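Local coordinates for protein myosin-I heavy chain (Dictyostelium discoideum, PDB 5EJR) that is an actin-based motor with ATPase activity that takes part in the early steps of phagocytosis and adhesion, at residues 462-467 against 499-504; 131-136 against 198-203; 58-63 against 101-106; 46-51 against 70-75. All blocks are in the same frame, centred on the assembly; numbering follows the deposited sequence.

Interaction 1: 462-467 against 499-504. With EDO (1,2-ethanediol), chain E.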
loop_
_atom_site.group_PDB
_atom_site.type_symbol
_atom_site.label_atom_id
_atom_site.label_comp_id
_atom_site.label_asym_id
_atom_site.label_seq_id
_atom_site.Cartn_x
_atom_site.Cartn_y
_atom_site.Cartn_z
ATOM N N GLN A 462 -19.495 20.638 -11.809
ATOM C CA GLN A 462 -20.519 20.889 -12.844
ATOM C C GLN A 462 -19.852 21.208 -14.180
ATOM O O GLN A 462 -20.314 20.758 -15.222
ATOM C CB GLN A 462 -21.439 22.071 -12.437
ATOM C CG GLN A 462 -22.303 21.834 -11.181
ATOM C CD GLN A 462 -21.495 21.591 -9.912
ATOM O OE1 GLN A 462 -20.619 22.381 -9.532
ATOM N NE2 GLN A 462 -21.720 20.443 -9.275
ATOM N N SER A 463 -18.753 21.975 -14.123
ATOM C CA SER A 463 -17.973 22.428 -15.260
ATOM C C SER A 463 -16.990 21.381 -15.838
ATOM O O SER A 463 -16.292 21.688 -16.805
ATOM C CB SER A 463 -17.229 23.703 -14.895
ATOM O OG SER A 463 -16.039 23.410 -14.186
ATOM N N ILE A 464 -16.933 20.165 -15.256
ATOM C CA ILE A 464 -16.045 19.093 -15.717
ATOM C C ILE A 464 -16.921 17.962 -16.218
ATOM O O ILE A 464 -17.656 17.364 -15.428
ATOM C CB ILE A 464 -15.023 18.620 -14.631
ATOM C CG1 ILE A 464 -14.110 19.763 -14.166
ATOM C CG2 ILE A 464 -14.206 17.425 -15.148
ATOM C CD1 ILE A 464 -13.570 19.640 -12.678
ATOM N N SER A 465 -16.860 17.695 -17.534
ATOM C CA SER A 465 -17.633 16.645 -18.221
ATOM C C SER A 465 -17.052 15.262 -17.988
ATOM O O SER A 465 -17.804 14.293 -17.893
ATOM C CB SER A 465 -17.697 16.921 -19.723
ATOM O OG SER A 465 -16.430 17.278 -20.255
ATOM N N ASN A 466 -15.715 15.153 -17.915
ATOM C CA ASN A 466 -15.061 13.868 -17.695
ATOM C C ASN A 466 -13.608 14.028 -17.259
ATOM O O ASN A 466 -13.036 15.101 -17.360
ATOM C CB ASN A 466 -15.134 12.991 -18.973
ATOM C CG ASN A 466 -15.617 11.592 -18.684
ATOM O OD1 ASN A 466 -15.060 10.876 -17.840
ATOM N ND2 ASN A 466 -16.688 11.186 -19.355
ATOM N N VAL A 467 -13.024 12.944 -16.764
ATOM C CA VAL A 467 -11.625 12.930 -16.365
ATOM C C VAL A 467 -10.925 11.772 -17.056
ATOM O O VAL A 467 -11.578 10.804 -17.457
ATOM C CB VAL A 467 -11.404 12.913 -14.829
ATOM C CG1 VAL A 467 -11.910 14.198 -14.188
ATOM C CG2 VAL A 467 -12.019 11.672 -14.186
ATOM N N SER A 499 -10.132 7.856 -6.944
ATOM C CA SER A 499 -10.999 7.538 -5.811
ATOM C C SER A 499 -11.562 8.842 -5.139
ATOM O O SER A 499 -12.767 8.942 -4.897
ATOM C CB SER A 499 -10.238 6.666 -4.808
ATOM O OG SER A 499 -10.686 6.870 -3.477
ATOM N N VAL A 500 -10.693 9.833 -4.865
ATOM C CA VAL A 500 -11.120 11.109 -4.252
ATOM C C VAL A 500 -12.030 11.878 -5.209
ATOM O O VAL A 500 -13.112 12.323 -4.809
ATOM C CB VAL A 500 -9.899 11.940 -3.784
ATOM C CG1 VAL A 500 -10.318 13.335 -3.332
ATOM C CG2 VAL A 500 -9.171 11.214 -2.665
ATOM N N TYR A 501 -11.598 12.054 -6.470
ATOM C CA TYR A 501 -12.443 12.728 -7.455
ATOM C C TYR A 501 -13.828 11.992 -7.606
ATOM O O TYR A 501 -14.855 12.644 -7.538
ATOM C CB TYR A 501 -11.734 12.854 -8.834
ATOM C CG TYR A 501 -12.598 13.556 -9.864
ATOM C CD1 TYR A 501 -13.550 12.856 -10.598
ATOM C CD2 TYR A 501 -12.519 14.933 -10.046
ATOM C CE1 TYR A 501 -14.403 13.510 -11.484
ATOM C CE2 TYR A 501 -13.353 15.591 -10.942
ATOM C CZ TYR A 501 -14.304 14.876 -11.649
ATOM O OH TYR A 501 -15.118 15.510 -12.557
ATOM N N GLN A 502 -13.849 10.676 -7.803
ATOM C CA GLN A 502 -15.129 9.947 -7.943
ATOM C C GLN A 502 -16.065 10.192 -6.745
ATOM O O GLN A 502 -17.243 10.504 -6.944
ATOM C CB GLN A 502 -14.899 8.431 -8.154
ATOM C CG GLN A 502 -16.178 7.554 -8.130
ATOM C CD GLN A 502 -17.228 7.891 -9.179
ATOM O OE1 GLN A 502 -18.427 7.673 -8.966
ATOM N NE2 GLN A 502 -16.820 8.378 -10.350
ATOM N N PHE A 503 -15.526 10.115 -5.524
ATOM C CA PHE A 503 -16.344 10.296 -4.313
ATOM C C PHE A 503 -17.032 11.632 -4.269
ATOM O O PHE A 503 -18.252 11.678 -4.087
ATOM C CB PHE A 503 -15.557 10.042 -3.012
ATOM C CG PHE A 503 -16.426 10.087 -1.769
ATOM C CD1 PHE A 503 -16.716 11.299 -1.140
ATOM C CD2 PHE A 503 -16.968 8.926 -1.241
ATOM C CE1 PHE A 503 -17.533 11.339 -0.009
ATOM C CE2 PHE A 503 -17.788 8.972 -0.106
ATOM C CZ PHE A 503 -18.055 10.174 0.504
ATOM N N TYR A 504 -16.272 12.706 -4.439
ATOM C CA TYR A 504 -16.833 14.054 -4.354
ATOM C C TYR A 504 -17.722 14.449 -5.533
ATOM O O TYR A 504 -18.777 15.062 -5.331
ATOM C CB TYR A 504 -15.712 15.067 -4.171
ATOM C CG TYR A 504 -15.196 15.252 -2.758
ATOM C CD1 TYR A 504 -16.064 15.567 -1.711
ATOM C CD2 TYR A 504 -13.830 15.245 -2.491
ATOM C CE1 TYR A 504 -15.581 15.821 -0.423
ATOM C CE2 TYR A 504 -13.336 15.541 -1.225
ATOM C CZ TYR A 504 -14.213 15.840 -0.197
ATOM O OH TYR A 504 -13.699 16.128 1.043
HETATM C C1 EDO E . -8.988 8.138 -0.519
HETATM O O1 EDO E . -8.708 7.659 0.801
HETATM C C2 EDO E . -8.106 7.369 -1.576
HETATM O O2 EDO E . -8.711 6.101 -1.798
#
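Val467 lies over one face of the Tyr501 ring, while Ile464 meets the phenol's far end obliquely. The evidence for the first is a CH-pi geometry: Val467 CG1 is 3.8 Å from the Tyr501 ring centroid and 19° off the ring normal. The methyl is displaced toward the hydroxyl end of the ring, so its closest atom is Tyr501 CZ, 3.6 Å from Val467 CG1. Ile464 turns its CG2 branch to the oxygen, with Ile464 CG2 to Tyr501 OH at 3.3 Å. The ring reaches both because CG of Tyr501 stands opposite its own amide nitrogen (chi1 -180°), which carries the phenol outward from helix 494-505. Phe461 adds an edge-to-face ring partner, and Ile476 backs Ile464 and Val467 from strand 473-477. Elsewhere on the helix, Ser499 OG is hydrogen-bonded to O2 of an ethanediol at 2.7 Å. Replacing the tyrosine with alanine would probably leave Val467 CG1 and Ile464 CG2 facing a gap between the helix and segment 462-467. As in PTB and PH-like domains, the C-terminal helix packs on the beta structure, here the third lobe of the FERM domain; the contact rests on dispersion and CH-pi attraction rather than on charge.

Interaction 2: 131-136 against 198-203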
loop_
_atom_site.group_PDB
_atom_site.type_symbol
_atom_site.label_atom_id
_atom_site.label_comp_id
_atom_site.label_asym_id
_atom_site.label_seq_id
_atom_site.Cartn_x
_atom_site.Cartn_y
_atom_site.Cartn_z
ATOM N N ILE A 131 6.935 -21.241 -4.613
ATOM C CA ILE A 131 5.832 -21.725 -5.459
ATOM C C ILE A 131 4.504 -21.127 -4.971
ATOM O O ILE A 131 3.662 -20.719 -5.784
ATOM C CB ILE A 131 5.805 -23.272 -5.535
ATOM C CG1 ILE A 131 7.029 -23.788 -6.338
ATOM C CG2 ILE A 131 4.498 -23.773 -6.137
ATOM C CD1 ILE A 131 7.368 -25.294 -6.169
ATOM N N TYR A 132 4.333 -21.055 -3.638
ATOM C CA TYR A 132 3.138 -20.448 -3.045
ATOM C C TYR A 132 2.993 -18.986 -3.497
ATOM O O TYR A 132 1.908 -18.585 -3.928
ATOM C CB TYR A 132 3.198 -20.520 -1.509
ATOM C CG TYR A 132 2.192 -19.600 -0.853
ATOM C CD1 TYR A 132 0.847 -19.947 -0.782
ATOM C CD2 TYR A 132 2.575 -18.356 -0.355
ATOM C CE1 TYR A 132 -0.095 -19.087 -0.220
ATOM C CE2 TYR A 132 1.638 -17.481 0.202
ATOM C CZ TYR A 132 0.308 -17.859 0.280
ATOM O OH TYR A 132 -0.625 -17.023 0.852
ATOM N N PHE A 133 4.081 -18.199 -3.364
ATOM C CA PHE A 133 4.127 -16.773 -3.705
ATOM C C PHE A 133 4.007 -16.529 -5.205
ATOM O O PHE A 133 3.488 -15.486 -5.607
ATOM C CB PHE A 133 5.349 -16.080 -3.088
ATOM C CG PHE A 133 5.266 -15.899 -1.585
ATOM C CD1 PHE A 133 4.212 -15.199 -1.008
ATOM C CD2 PHE A 133 6.267 -16.388 -0.751
ATOM C CE1 PHE A 133 4.137 -15.032 0.385
ATOM C CE2 PHE A 133 6.192 -16.223 0.641
ATOM C CZ PHE A 133 5.125 -15.550 1.202
ATOM N N LEU A 134 4.377 -17.522 -6.044
ATOM C CA LEU A 134 4.158 -17.402 -7.480
ATOM C C LEU A 134 2.678 -17.664 -7.726
ATOM O O LEU A 134 2.038 -16.910 -8.470
ATOM C CB LEU A 134 4.975 -18.433 -8.301
ATOM C CG LEU A 134 6.494 -18.361 -8.273
ATOM C CD1 LEU A 134 7.095 -19.616 -8.892
ATOM C CD2 LEU A 134 7.009 -17.141 -9.010
ATOM N N SER A 135 2.133 -18.739 -7.117
ATOM C CA SER A 135 0.734 -19.151 -7.314
ATOM C C SER A 135 -0.302 -18.096 -6.873
ATOM O O SER A 135 -1.403 -18.089 -7.407
ATOM C CB SER A 135 0.454 -20.497 -6.651
ATOM O OG SER A 135 0.435 -20.373 -5.239
ATOM N N ILE A 136 0.050 -17.217 -5.918
ATOM C CA ILE A 136 -0.869 -16.151 -5.504
ATOM C C ILE A 136 -0.869 -14.985 -6.524
ATOM O O ILE A 136 -1.871 -14.273 -6.624
ATOM C CB ILE A 136 -0.673 -15.665 -4.036
ATOM C CG1 ILE A 136 0.768 -15.239 -3.748
ATOM C CG2 ILE A 136 -1.173 -16.717 -3.032
ATOM C CD1 ILE A 136 0.968 -14.377 -2.494
ATOM N N GLN A 198 6.792 -13.479 6.956
ATOM C CA GLN A 198 6.680 -13.904 8.343
ATOM C C GLN A 198 5.259 -14.287 8.728
ATOM O O GLN A 198 5.050 -15.334 9.349
ATOM C CB GLN A 198 7.262 -12.854 9.294
ATOM C CG GLN A 198 7.501 -13.370 10.727
ATOM C CD GLN A 198 8.226 -14.700 10.757
ATOM O OE1 GLN A 198 9.423 -14.797 10.452
ATOM N NE2 GLN A 198 7.501 -15.757 11.087
ATOM N N SER A 199 4.282 -13.473 8.320
ATOM C CA SER A 199 2.877 -13.753 8.595
ATOM C C SER A 199 2.459 -15.090 7.995
ATOM O O SER A 199 1.896 -15.919 8.713
ATOM C CB SER A 199 1.992 -12.595 8.146
ATOM O OG SER A 199 2.234 -11.501 9.022
ATOM N N PHE A 200 2.855 -15.352 6.733
ATOM C CA PHE A 200 2.569 -16.611 6.042
ATOM C C PHE A 200 3.163 -17.834 6.805
ATOM O O PHE A 200 2.487 -18.846 6.983
ATOM C CB PHE A 200 3.107 -16.553 4.596
ATOM C CG PHE A 200 3.127 -17.891 3.897
ATOM C CD1 PHE A 200 1.943 -18.516 3.522
ATOM C CD2 PHE A 200 4.330 -18.514 3.590
ATOM C CE1 PHE A 200 1.965 -19.749 2.876
ATOM C CE2 PHE A 200 4.348 -19.744 2.943
ATOM C CZ PHE A 200 3.168 -20.347 2.581
ATOM N N ARG A 201 4.417 -17.703 7.238
ATOM C CA ARG A 201 5.175 -18.697 7.974
ATOM C C ARG A 201 4.546 -19.027 9.318
ATOM O O ARG A 201 4.259 -20.199 9.570
ATOM C CB ARG A 201 6.631 -18.238 8.133
ATOM C CG ARG A 201 7.432 -18.550 6.897
ATOM C CD ARG A 201 8.789 -17.884 6.905
ATOM N NE ARG A 201 9.452 -18.135 5.630
ATOM C CZ ARG A 201 10.651 -17.684 5.297
ATOM N NH1 ARG A 201 11.335 -16.913 6.132
ATOM N NH2 ARG A 201 11.165 -17.972 4.114
ATOM N N SER A 202 4.274 -17.998 10.158
ATOM C CA SER A 202 3.661 -18.221 11.467
ATOM C C SER A 202 2.195 -18.698 11.364
ATOM O O SER A 202 1.752 -19.433 12.247
ATOM C CB SER A 202 3.830 -17.014 12.383
ATOM O OG SER A 202 3.292 -15.827 11.830
ATOM N N ASN A 203 1.477 -18.378 10.270
ATOM C CA ASN A 203 0.116 -18.890 10.086
ATOM C C ASN A 203 0.141 -20.402 9.735
ATOM O O ASN A 203 -0.775 -21.127 10.119
ATOM C CB ASN A 203 -0.678 -18.082 9.061
ATOM C CG ASN A 203 -2.068 -18.616 8.803
ATOM O OD1 ASN A 203 -3.020 -18.340 9.542
ATOM N ND2 ASN A 203 -2.211 -19.426 7.761
#
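Phe200 slides its ring against Tyr132 and lets Phe133 approach its root. Starting at the root, Phe200 CB has Phe133 CZ at 4.1 Å, and Phe200 CG has both that same atom and Tyr132 CE2 near it. The two ortho carbons then diverge: Phe200 CD1 is 3.5 Å from Tyr132 CE2, whereas Phe200 CD2 is 3.9 Å from Phe133 CZ. Further out, Phe200 CE1 stands 3.4 Å above the plane of the Tyr132 ring, over its centre. At the tip, Phe200 CZ is 3.6 Å from Tyr132 CG, so the phenylalanine points back along the tyrosine in the opposite sense. Centroids 4.0 Å apart and planes at 11° define the Tyr132-Phe200 pair as an offset stack; Phe133 crosses Phe200 obliquely, planes at 61°. Both stacked rings have CG opposite the backbone nitrogen (chi1 165° for Tyr132), which sends each out toward the other helix. Replacing this tyrosine by alanine is likely to strip one face of Phe200 of its cover and to lose the weak hydrogen bond between the phenol and Thr228 OG1. A salt bridge between Arg201 and Glu129 ties the same two helices. The three rings form an aromatic cluster joining helix 121-137 to helix 194-205 at the helical MyTH4 domain.

Interaction 3: 58-63 against 101-106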
loop_
_atom_site.group_PDB
_atom_site.type_symbol
_atom_site.label_atom_id
_atom_site.label_comp_id
_atom_site.label_asym_id
_atom_site.label_seq_id
_atom_site.Cartn_x
_atom_site.Cartn_y
_atom_site.Cartn_z
ATOM N N ALA A 58 16.991 -16.591 -26.964
ATOM C CA ALA A 58 18.177 -16.244 -26.166
ATOM C C ALA A 58 18.023 -15.004 -25.282
ATOM O O ALA A 58 18.769 -14.858 -24.306
ATOM C CB ALA A 58 19.391 -16.106 -27.064
ATOM N N LYS A 59 17.084 -14.103 -25.630
ATOM C CA LYS A 59 16.781 -12.893 -24.849
ATOM C C LYS A 59 16.125 -13.347 -23.511
ATOM O O LYS A 59 16.516 -12.888 -22.434
ATOM C CB LYS A 59 15.803 -12.001 -25.635
ATOM C CG LYS A 59 15.668 -10.589 -25.109
ATOM C CD LYS A 59 14.608 -9.852 -25.895
ATOM C CE LYS A 59 14.799 -8.367 -25.788
ATOM N NZ LYS A 59 13.841 -7.622 -26.648
ATOM N N LEU A 60 15.158 -14.281 -23.616
ATOM C CA LEU A 60 14.412 -14.865 -22.497
ATOM C C LEU A 60 15.277 -15.783 -21.638
ATOM O O LEU A 60 15.127 -15.784 -20.409
ATOM C CB LEU A 60 13.165 -15.614 -23.008
ATOM C CG LEU A 60 12.109 -14.753 -23.707
ATOM C CD1 LEU A 60 11.110 -15.606 -24.448
ATOM C CD2 LEU A 60 11.437 -13.779 -22.746
ATOM N N SER A 61 16.193 -16.549 -22.281
ATOM C CA SER A 61 17.106 -17.472 -21.597
ATOM C C SER A 61 18.084 -16.725 -20.700
ATOM O O SER A 61 18.426 -17.229 -19.633
ATOM C CB SER A 61 17.884 -18.326 -22.599
ATOM O OG SER A 61 17.079 -18.728 -23.695
ATOM N N LYS A 62 18.539 -15.529 -21.134
ATOM C CA LYS A 62 19.474 -14.695 -20.369
ATOM C C LYS A 62 18.837 -14.235 -19.056
ATOM O O LYS A 62 19.506 -14.252 -18.025
ATOM C CB LYS A 62 19.959 -13.501 -21.204
ATOM C CG LYS A 62 21.184 -12.788 -20.618
ATOM C CD LYS A 62 21.530 -11.529 -21.407
ATOM C CE LYS A 62 22.584 -10.682 -20.733
ATOM N NZ LYS A 62 23.951 -11.247 -20.894
ATOM N N LYS A 63 17.540 -13.863 -19.098
ATOM C CA LYS A 63 16.760 -13.427 -17.930
ATOM C C LYS A 63 16.481 -14.633 -17.007
ATOM O O LYS A 63 16.420 -14.474 -15.786
ATOM C CB LYS A 63 15.428 -12.793 -18.365
ATOM C CG LYS A 63 15.554 -11.468 -19.106
ATOM C CD LYS A 63 14.194 -10.991 -19.586
ATOM C CE LYS A 63 14.307 -9.803 -20.505
ATOM N NZ LYS A 63 13.031 -9.043 -20.571
ATOM N N HIS A 101 5.917 -12.335 -19.132
ATOM C CA HIS A 101 4.817 -13.277 -19.246
ATOM C C HIS A 101 5.210 -14.682 -19.771
ATOM O O HIS A 101 4.684 -15.700 -19.295
ATOM C CB HIS A 101 3.763 -12.604 -20.129
ATOM C CG HIS A 101 2.850 -13.522 -20.856
ATOM N ND1 HIS A 101 1.656 -13.943 -20.290
ATOM C CD2 HIS A 101 2.948 -14.024 -22.112
ATOM C CE1 HIS A 101 1.091 -14.730 -21.195
ATOM N NE2 HIS A 101 1.834 -14.807 -22.312
ATOM N N GLU A 102 6.113 -14.728 -20.765
ATOM C CA GLU A 102 6.573 -15.955 -21.426
ATOM C C GLU A 102 7.690 -16.653 -20.627
ATOM O O GLU A 102 8.161 -17.727 -21.006
ATOM C CB GLU A 102 6.950 -15.683 -22.913
ATOM C CG GLU A 102 7.790 -14.433 -23.191
ATOM C CD GLU A 102 7.176 -13.077 -22.882
ATOM O OE1 GLU A 102 7.728 -12.356 -22.017
ATOM O OE2 GLU A 102 6.105 -12.767 -23.451
ATOM N N LEU A 103 8.044 -16.081 -19.477
ATOM C CA LEU A 103 9.054 -16.627 -18.569
ATOM C C LEU A 103 8.407 -17.333 -17.355
ATOM O O LEU A 103 9.127 -17.862 -16.509
ATOM C CB LEU A 103 9.936 -15.465 -18.105
ATOM C CG LEU A 103 11.440 -15.657 -18.081
ATOM C CD1 LEU A 103 11.962 -16.206 -19.394
ATOM C CD2 LEU A 103 12.120 -14.354 -17.777
ATOM N N ARG A 104 7.060 -17.365 -17.294
ATOM C CA ARG A 104 6.290 -17.892 -16.161
ATOM C C ARG A 104 6.460 -19.389 -15.930
ATOM O O ARG A 104 6.798 -19.764 -14.803
ATOM C CB ARG A 104 4.815 -17.505 -16.264
ATOM C CG ARG A 104 4.637 -16.030 -15.935
ATOM C CD ARG A 104 3.276 -15.518 -16.322
ATOM N NE ARG A 104 3.192 -14.069 -16.143
ATOM C CZ ARG A 104 2.073 -13.378 -16.285
ATOM N NH1 ARG A 104 0.948 -13.990 -16.611
ATOM N NH2 ARG A 104 2.070 -12.067 -16.102
ATOM N N ASP A 105 6.271 -20.231 -16.977
ATOM C CA ASP A 105 6.474 -21.693 -16.898
ATOM C C ASP A 105 7.892 -22.023 -16.436
ATOM O O ASP A 105 8.075 -22.912 -15.598
ATOM C CB ASP A 105 6.210 -22.362 -18.251
ATOM C CG ASP A 105 4.757 -22.381 -18.653
ATOM O OD1 ASP A 105 3.896 -22.105 -17.789
ATOM O OD2 ASP A 105 4.478 -22.672 -19.828
ATOM N N GLU A 106 8.871 -21.288 -16.968
ATOM C CA GLU A 106 10.280 -21.420 -16.660
ATOM C C GLU A 106 10.585 -21.080 -15.195
ATOM O O GLU A 106 11.441 -21.733 -14.589
ATOM C CB GLU A 106 11.101 -20.564 -17.634
ATOM C CG GLU A 106 12.456 -21.164 -17.961
ATOM C CD GLU A 106 13.531 -20.911 -16.925
ATOM O OE1 GLU A 106 13.389 -19.945 -16.139
ATOM O OE2 GLU A 106 14.529 -21.670 -16.912
#
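Leu60 is the first residue of 58-63 to reach 101-106, and it does so with both ends of its side chain. Its two methyls face the Glu102 methylene from one side: Leu60 CD1 and Leu60 CD2 are each 3.7 Å from Glu102 CG, and the two side chains cross at about a right angle. CG of Glu102 sits between its backbone N and carbonyl carbon (chi1 45°), which turns the methylene to Leu60. Nearer the backbone, Leu60 CB is 3.9 Å from Leu103 CD1, and the same methyl lies 3.4 Å from Leu60 O. One turn later Lys63 takes up the other branch, with Lys63 CB to Leu103 CD2 at 3.7 Å, so Leu103 spreads its methyls over successive turns of the helix. The extended Lys63 chain carries NZ past the contact to a hydrogen bond with Asn100 OD1. Within the helical MyTH4 domain, the first turns of helix 58-75 thus pack on the link from helix 86-99 to helix 104-113; Met56, just ahead of helix 58-75, also touches Leu103.

Interaction 4: 46-51 against 70-75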
loop_
_atom_site.group_PDB
_atom_site.type_symbol
_atom_site.label_atom_id
_atom_site.label_comp_id
_atom_site.label_asym_id
_atom_site.label_seq_id
_atom_site.Cartn_x
_atom_site.Cartn_y
_atom_site.Cartn_z
ATOM N N LYS A 46 23.588 -27.812 -6.937
ATOM C CA LYS A 46 24.216 -26.721 -6.188
ATOM C C LYS A 46 24.788 -25.614 -7.080
ATOM O O LYS A 46 25.074 -24.527 -6.578
ATOM C CB LYS A 46 25.328 -27.267 -5.257
ATOM C CG LYS A 46 24.853 -28.216 -4.152
ATOM C CD LYS A 46 24.469 -27.483 -2.862
ATOM C CE LYS A 46 24.119 -28.437 -1.746
ATOM N NZ LYS A 46 23.470 -27.740 -0.602
ATOM N N ASP A 47 24.998 -25.901 -8.376
ATOM C CA ASP A 47 25.575 -24.971 -9.346
ATOM C C ASP A 47 24.528 -24.178 -10.129
ATOM O O ASP A 47 23.497 -24.750 -10.504
ATOM C CB ASP A 47 26.507 -25.717 -10.325
ATOM C CG ASP A 47 27.751 -26.326 -9.692
ATOM O OD1 ASP A 47 28.206 -25.804 -8.640
ATOM O OD2 ASP A 47 28.291 -27.303 -10.264
ATOM N N PRO A 48 24.790 -22.877 -10.426
ATOM C CA PRO A 48 23.824 -22.094 -11.215
ATOM C C PRO A 48 23.776 -22.561 -12.664
ATOM O O PRO A 48 24.833 -22.744 -13.268
ATOM C CB PRO A 48 24.356 -20.652 -11.116
ATOM C CG PRO A 48 25.439 -20.674 -10.076
ATOM C CD PRO A 48 25.976 -22.066 -10.078
ATOM N N ILE A 49 22.555 -22.767 -13.215
ATOM C CA ILE A 49 22.332 -23.209 -14.596
ATOM C C ILE A 49 22.910 -22.193 -15.610
ATOM O O ILE A 49 22.813 -20.976 -15.408
ATOM C CB ILE A 49 20.856 -23.604 -14.902
ATOM C CG1 ILE A 49 19.880 -22.392 -14.776
ATOM C CG2 ILE A 49 20.424 -24.806 -14.039
ATOM C CD1 ILE A 49 18.458 -22.558 -15.346
ATOM N N LYS A 50 23.556 -22.723 -16.667
ATOM C CA LYS A 50 24.250 -21.981 -17.733
ATOM C C LYS A 50 23.328 -21.529 -18.879
ATOM O O LYS A 50 23.721 -20.696 -19.697
ATOM C CB LYS A 50 25.447 -22.805 -18.264
ATOM C CG LYS A 50 25.062 -24.123 -18.953
ATOM C CD LYS A 50 26.272 -24.889 -19.487
ATOM C CE LYS A 50 25.877 -26.092 -20.319
ATOM N NZ LYS A 50 25.460 -25.712 -21.697
ATOM N N GLU A 51 22.117 -22.090 -18.924
ATOM C CA GLU A 51 21.065 -21.836 -19.914
ATOM C C GLU A 51 19.706 -22.171 -19.288
ATOM O O GLU A 51 19.656 -22.956 -18.340
ATOM C CB GLU A 51 21.288 -22.698 -21.176
ATOM C CG GLU A 51 21.408 -24.193 -20.909
ATOM C CD GLU A 51 21.955 -25.049 -22.035
ATOM O OE1 GLU A 51 22.930 -24.623 -22.698
ATOM O OE2 GLU A 51 21.444 -26.178 -22.213
ATOM N N GLU A 70 18.712 -16.041 -8.484
ATOM C CA GLU A 70 17.869 -15.354 -7.502
ATOM C C GLU A 70 17.055 -16.367 -6.686
ATOM O O GLU A 70 16.953 -16.219 -5.463
ATOM C CB GLU A 70 16.989 -14.285 -8.168
ATOM C CG GLU A 70 17.815 -13.095 -8.635
ATOM C CD GLU A 70 17.095 -11.926 -9.272
ATOM O OE1 GLU A 70 15.869 -12.017 -9.510
ATOM O OE2 GLU A 70 17.777 -10.918 -9.562
ATOM N N ILE A 71 16.525 -17.418 -7.356
ATOM C CA ILE A 71 15.811 -18.525 -6.710
ATOM C C ILE A 71 16.767 -19.177 -5.683
ATOM O O ILE A 71 16.406 -19.349 -4.514
ATOM C CB ILE A 71 15.246 -19.508 -7.769
ATOM C CG1 ILE A 71 14.063 -18.848 -8.508
ATOM C CG2 ILE A 71 14.837 -20.849 -7.142
ATOM C CD1 ILE A 71 13.302 -19.702 -9.538
ATOM N N MET A 72 18.025 -19.422 -6.110
ATOM C CA MET A 72 19.101 -19.972 -5.282
ATOM C C MET A 72 19.397 -19.095 -4.067
ATOM O O MET A 72 19.635 -19.617 -2.985
ATOM C CB MET A 72 20.362 -20.195 -6.131
ATOM C CG MET A 72 20.226 -21.334 -7.127
ATOM S SD MET A 72 21.796 -21.765 -7.937
ATOM C CE MET A 72 22.793 -22.218 -6.512
ATOM N N MET A 73 19.338 -17.767 -4.234
ATOM C CA MET A 73 19.533 -16.785 -3.166
ATOM C C MET A 73 18.385 -16.861 -2.174
ATOM O O MET A 73 18.609 -16.758 -0.973
ATOM C CB MET A 73 19.586 -15.371 -3.752
ATOM C CG MET A 73 20.881 -15.045 -4.427
ATOM S SD MET A 73 20.739 -13.592 -5.483
ATOM C CE MET A 73 21.034 -12.390 -4.364
ATOM N N TRP A 74 17.149 -17.019 -2.678
ATOM C CA TRP A 74 15.951 -17.100 -1.841
ATOM C C TRP A 74 15.987 -18.373 -0.977
ATOM O O TRP A 74 15.702 -18.330 0.226
ATOM C CB TRP A 74 14.688 -17.072 -2.710
ATOM C CG TRP A 74 13.466 -17.476 -1.953
ATOM C CD1 TRP A 74 12.807 -18.669 -2.027
ATOM C CD2 TRP A 74 12.820 -16.721 -0.922
ATOM N NE1 TRP A 74 11.751 -18.683 -1.143
ATOM C CE2 TRP A 74 11.752 -17.509 -0.430
ATOM C CE3 TRP A 74 13.027 -15.440 -0.376
ATOM C CZ2 TRP A 74 10.882 -17.051 0.568
ATOM C CZ3 TRP A 74 12.156 -14.982 0.605
ATOM C CH2 TRP A 74 11.111 -15.788 1.078
ATOM N N MET A 75 16.366 -19.495 -1.617
ATOM C CA MET A 75 16.481 -20.824 -1.027
ATOM C C MET A 75 17.706 -20.997 -0.121
ATOM O O MET A 75 17.776 -21.983 0.607
ATOM C CB MET A 75 16.439 -21.882 -2.128
ATOM C CG MET A 75 15.075 -21.988 -2.763
ATOM S SD MET A 75 15.023 -23.071 -4.197
ATOM C CE MET A 75 15.153 -24.703 -3.358
#
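Two residues before Met72, whose sulphur meets Pro48, Glu70 OE1 is gripped by two groups of helix 86-99: a salt bridge with Arg96 NH1 and a hydrogen bond with Ser92 OG. Met72 itself carries the touch across. Met72 SD is 3.9 Å from Pro48 CA and 4.2 Å from Pro48 CB, so the sulphur rests beside the base of the proline ring. The chain then bends at its last torsion (chi3 60°), bringing Met72 CE to 3.2 Å from Lys46 O, a close methyl-to-carbonyl approach. These contacts lay an irregular segment over helix 58-75 of the helical MyTH4 domain, and Tyr78 touches Met72 as well. Further along the segment, Lys50 NZ forms a salt bridge with Glu51 OE1 at 2.9 Å, arriving from above the carboxylate, 67° out of its plane. The other oxygen, Glu51 OE2, is paired with Arg19 NH2, which ties the segment back to helix 15-25.

Overall arrangement
Interactions 2, 3 and 4 belong to the MyTH4 domain, with centres 15 to 24 Å apart, whereas interaction 1 lies in the PTB-like lobe of the FERM domain, its centre 39 to 50 Å from theirs. Interactions 3 and 4 share helix 58-75, and their segments alternate along the chain: 46-51, 58-63, 70-75, then 101-106. Interaction 2 follows at 131-136 and 198-203; it touches interaction 4, Arg201 NH2 lying 3.7 Å from Trp74 CZ2. Interaction 1 comes last, near the C-terminus. Interaction 2 is helix on helix, interactions 3 and 4 set helix 58-75 against non-helical residues, and interaction 1 sets a strand and its preceding loop on the C-terminal helix, sampling both modules of this myosin tail MyTH4-FERM unit.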